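Denovo NTF2 (Synthetic construct, PDB 6W40) is a computationally designed protein with an NTF2-like fold, made to explore diverse pocket structures, and has no established natural function. Local coordinates at residues 34-39 with 111-116. Residues are numbered along the deposited sequence; the frame is centred on the assembly and turned at random.
Sequences DVKFQV and KIKKVR
Q38 and R116 sit opposite each other on two parallel strands, 35-39 and 111-116, and show how a sheet builds its outer face from side chains laid across the strand gap. Three backbone hydrogen bonds set the ladder: K36 N to K113 O, V115 N to K36 O at 2.8 Å, and Q38 N to V115 O. The Q38 side chain can be followed outward from there. Its CB carries CG between the backbone N and the carbonyl carbon (chi1 46°), a rotation that places CG 3.8 Å from R116 CG. Q38 CD comes next and rests on the aliphatic part of R116, near R116 CD and CG. At the tip the branches part: OE1 lies 3.2 Å from K114 CE, with K114 NZ close by, while NE2 lies over one face of the R116 guanidinium, 3.9 Å from NE. Amide and guanidinium planes are only 11° apart, and the guanidinium itself has D40 as its salt-bridge partner. An alanine in place of Q38 would probably leave the extended chains of K114 and R116 without the amide that lies between them, opening a gap on this face. The other face is apolar: F37 turns its ring edge to the V115 carbonyl, while its CE1 lies 3.7 Å from V115 CG1. K113 bends at chi2, which sets CD, and again at chi4 (64°), which brings NZ to D34 O, to which it donates over 2.9 Å. K113 and K114 both face I106, forming a classic beta bulge in the neighbouring pairing with strand 100-108. Strand 35-41 runs between antiparallel 44-49 and parallel 111-119 in the curved NTF2-like sheet, with helix 51-65 packed on V35 and F37 and helix 2-18 reaching I112.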
loop_
_atom_site.group_PDB
_atom_site.type_symbol
_atom_site.label_atom_id
_atom_site.label_comp_id
_atom_site.label_asym_id
_atom_site.label_seq_id
_atom_site.Cartn_x
_atom_site.Cartn_y
_atom_site.Cartn_z
ATOM N N ASP A 34 -1.994 -1.867 23.059
ATOM C CA ASP A 34 -3.406 -2.069 23.363
ATOM C C ASP A 34 -4.244 -2.116 22.090
ATOM O O ASP A 34 -5.354 -1.584 22.039
ATOM C CB ASP A 34 -3.916 -0.972 24.294
ATOM C CG ASP A 34 -3.163 -0.924 25.608
ATOM O OD1 ASP A 34 -2.879 -2.000 26.172
ATOM O OD2 ASP A 34 -2.854 0.191 26.076
ATOM N N VAL A 35 -3.717 -2.756 21.045
ATOM C CA VAL A 35 -4.434 -2.849 19.780
ATOM C C VAL A 35 -5.686 -3.700 19.958
ATOM O O VAL A 35 -5.679 -4.712 20.674
ATOM C CB VAL A 35 -3.514 -3.417 18.685
ATOM C CG1 VAL A 35 -2.986 -4.791 19.083
ATOM C CG2 VAL A 35 -4.239 -3.482 17.348
ATOM N N LYS A 36 -6.776 -3.278 19.325
ATOM C CA LYS A 36 -8.020 -4.033 19.319
ATOM C C LYS A 36 -8.203 -4.731 17.980
ATOM O O LYS A 36 -7.779 -4.234 16.934
ATOM C CB LYS A 36 -9.222 -3.128 19.596
ATOM C CG LYS A 36 -9.387 -2.738 21.049
ATOM C CD LYS A 36 -10.704 -2.018 21.271
ATOM C CE LYS A 36 -10.977 -1.836 22.750
ATOM N NZ LYS A 36 -11.004 -3.144 23.461
ATOM N N PHE A 37 -8.855 -5.892 18.022
ATOM C CA PHE A 37 -9.056 -6.719 16.839
ATOM C C PHE A 37 -10.423 -7.372 16.936
ATOM O O PHE A 37 -10.704 -8.078 17.909
ATOM C CB PHE A 37 -7.962 -7.784 16.725
ATOM C CG PHE A 37 -7.989 -8.555 15.436
ATOM C CD1 PHE A 37 -8.439 -7.966 14.265
ATOM C CD2 PHE A 37 -7.563 -9.871 15.397
ATOM C CE1 PHE A 37 -8.460 -8.678 13.080
ATOM C CE2 PHE A 37 -7.582 -10.589 14.216
ATOM C CZ PHE A 37 -8.030 -9.990 13.056
ATOM N N GLN A 38 -11.270 -7.136 15.938
ATOM C CA GLN A 38 -12.562 -7.802 15.857
ATOM C C GLN A 38 -12.733 -8.407 14.473
ATOM O O GLN A 38 -12.535 -7.725 13.462
ATOM C CB GLN A 38 -13.719 -6.847 16.180
ATOM C CG GLN A 38 -13.655 -5.490 15.511
ATOM C CD GLN A 38 -14.874 -4.644 15.829
ATOM O OE1 GLN A 38 -14.760 -3.455 16.125
ATOM N NE2 GLN A 38 -16.050 -5.259 15.771
ATOM N N VAL A 39 -13.088 -9.688 14.437
ATOM C CA VAL A 39 -13.281 -10.432 13.199
ATOM C C VAL A 39 -14.765 -10.730 13.050
ATOM O O VAL A 39 -15.417 -11.164 14.007
ATOM C CB VAL A 39 -12.461 -11.734 13.187
ATOM C CG1 VAL A 39 -12.325 -12.263 11.769
ATOM C CG2 VAL A 39 -11.099 -11.513 13.819
ATOM N N LYS A 111 1.093 3.886 15.447
ATOM C CA LYS A 111 0.885 2.474 15.714
ATOM C C LYS A 111 -0.548 2.089 15.379
ATOM O O LYS A 111 -1.470 2.905 15.482
ATOM C CB LYS A 111 1.195 2.133 17.178
ATOM C CG LYS A 111 2.679 2.160 17.515
ATOM C CD LYS A 111 3.391 0.944 16.945
ATOM C CE LYS A 111 4.900 1.086 17.031
ATOM N NZ LYS A 111 5.415 2.106 16.074
ATOM N N ILE A 112 -0.725 0.837 14.965
ATOM C CA ILE A 112 -2.053 0.325 14.644
ATOM C C ILE A 112 -2.799 0.100 15.955
ATOM O O ILE A 112 -2.432 -0.770 16.749
ATOM C CB ILE A 112 -1.979 -0.962 13.816
ATOM C CG1 ILE A 112 -1.212 -0.720 12.514
ATOM C CG2 ILE A 112 -3.374 -1.475 13.519
ATOM C CD1 ILE A 112 -1.062 -1.959 11.655
ATOM N N LYS A 113 -3.848 0.891 16.186
ATOM C CA LYS A 113 -4.623 0.812 17.418
ATOM C C LYS A 113 -5.834 -0.102 17.296
ATOM O O LYS A 113 -6.261 -0.687 18.298
ATOM C CB LYS A 113 -5.076 2.213 17.845
ATOM C CG LYS A 113 -5.892 2.251 19.135
ATOM C CD LYS A 113 -5.125 1.648 20.305
ATOM C CE LYS A 113 -6.013 1.506 21.535
ATOM N NZ LYS A 113 -7.132 0.549 21.310
ATOM N N LYS A 114 -6.397 -0.251 16.097
ATOM C CA LYS A 114 -7.571 -1.094 15.925
ATOM C C LYS A 114 -7.586 -1.683 14.521
ATOM O O LYS A 114 -7.294 -0.989 13.544
ATOM C CB LYS A 114 -8.861 -0.307 16.182
ATOM C CG LYS A 114 -10.120 -1.154 16.162
ATOM C CD LYS A 114 -11.344 -0.317 16.480
ATOM C CE LYS A 114 -12.589 -1.178 16.544
ATOM N NZ LYS A 114 -13.803 -0.375 16.856
ATOM N N VAL A 115 -7.927 -2.968 14.436
ATOM C CA VAL A 115 -8.113 -3.664 13.168
ATOM C C VAL A 115 -9.483 -4.323 13.188
ATOM O O VAL A 115 -9.842 -4.987 14.166
ATOM C CB VAL A 115 -7.021 -4.723 12.920
ATOM C CG1 VAL A 115 -7.278 -5.452 11.606
ATOM C CG2 VAL A 115 -5.647 -4.087 12.915
ATOM N N ARG A 116 -10.248 -4.134 12.117
ATOM C CA ARG A 116 -11.513 -4.832 11.929
ATOM C C ARG A 116 -11.463 -5.580 10.607
ATOM O O ARG A 116 -11.038 -5.021 9.590
ATOM C CB ARG A 116 -12.705 -3.873 11.952
ATOM C CG ARG A 116 -14.038 -4.592 11.810
ATOM C CD ARG A 116 -15.228 -3.666 11.985
ATOM N NE ARG A 116 -16.478 -4.419 12.024
ATOM C CZ ARG A 116 -17.684 -3.871 12.131
ATOM N NH1 ARG A 116 -17.813 -2.554 12.208
ATOM N NH2 ARG A 116 -18.762 -4.641 12.158
#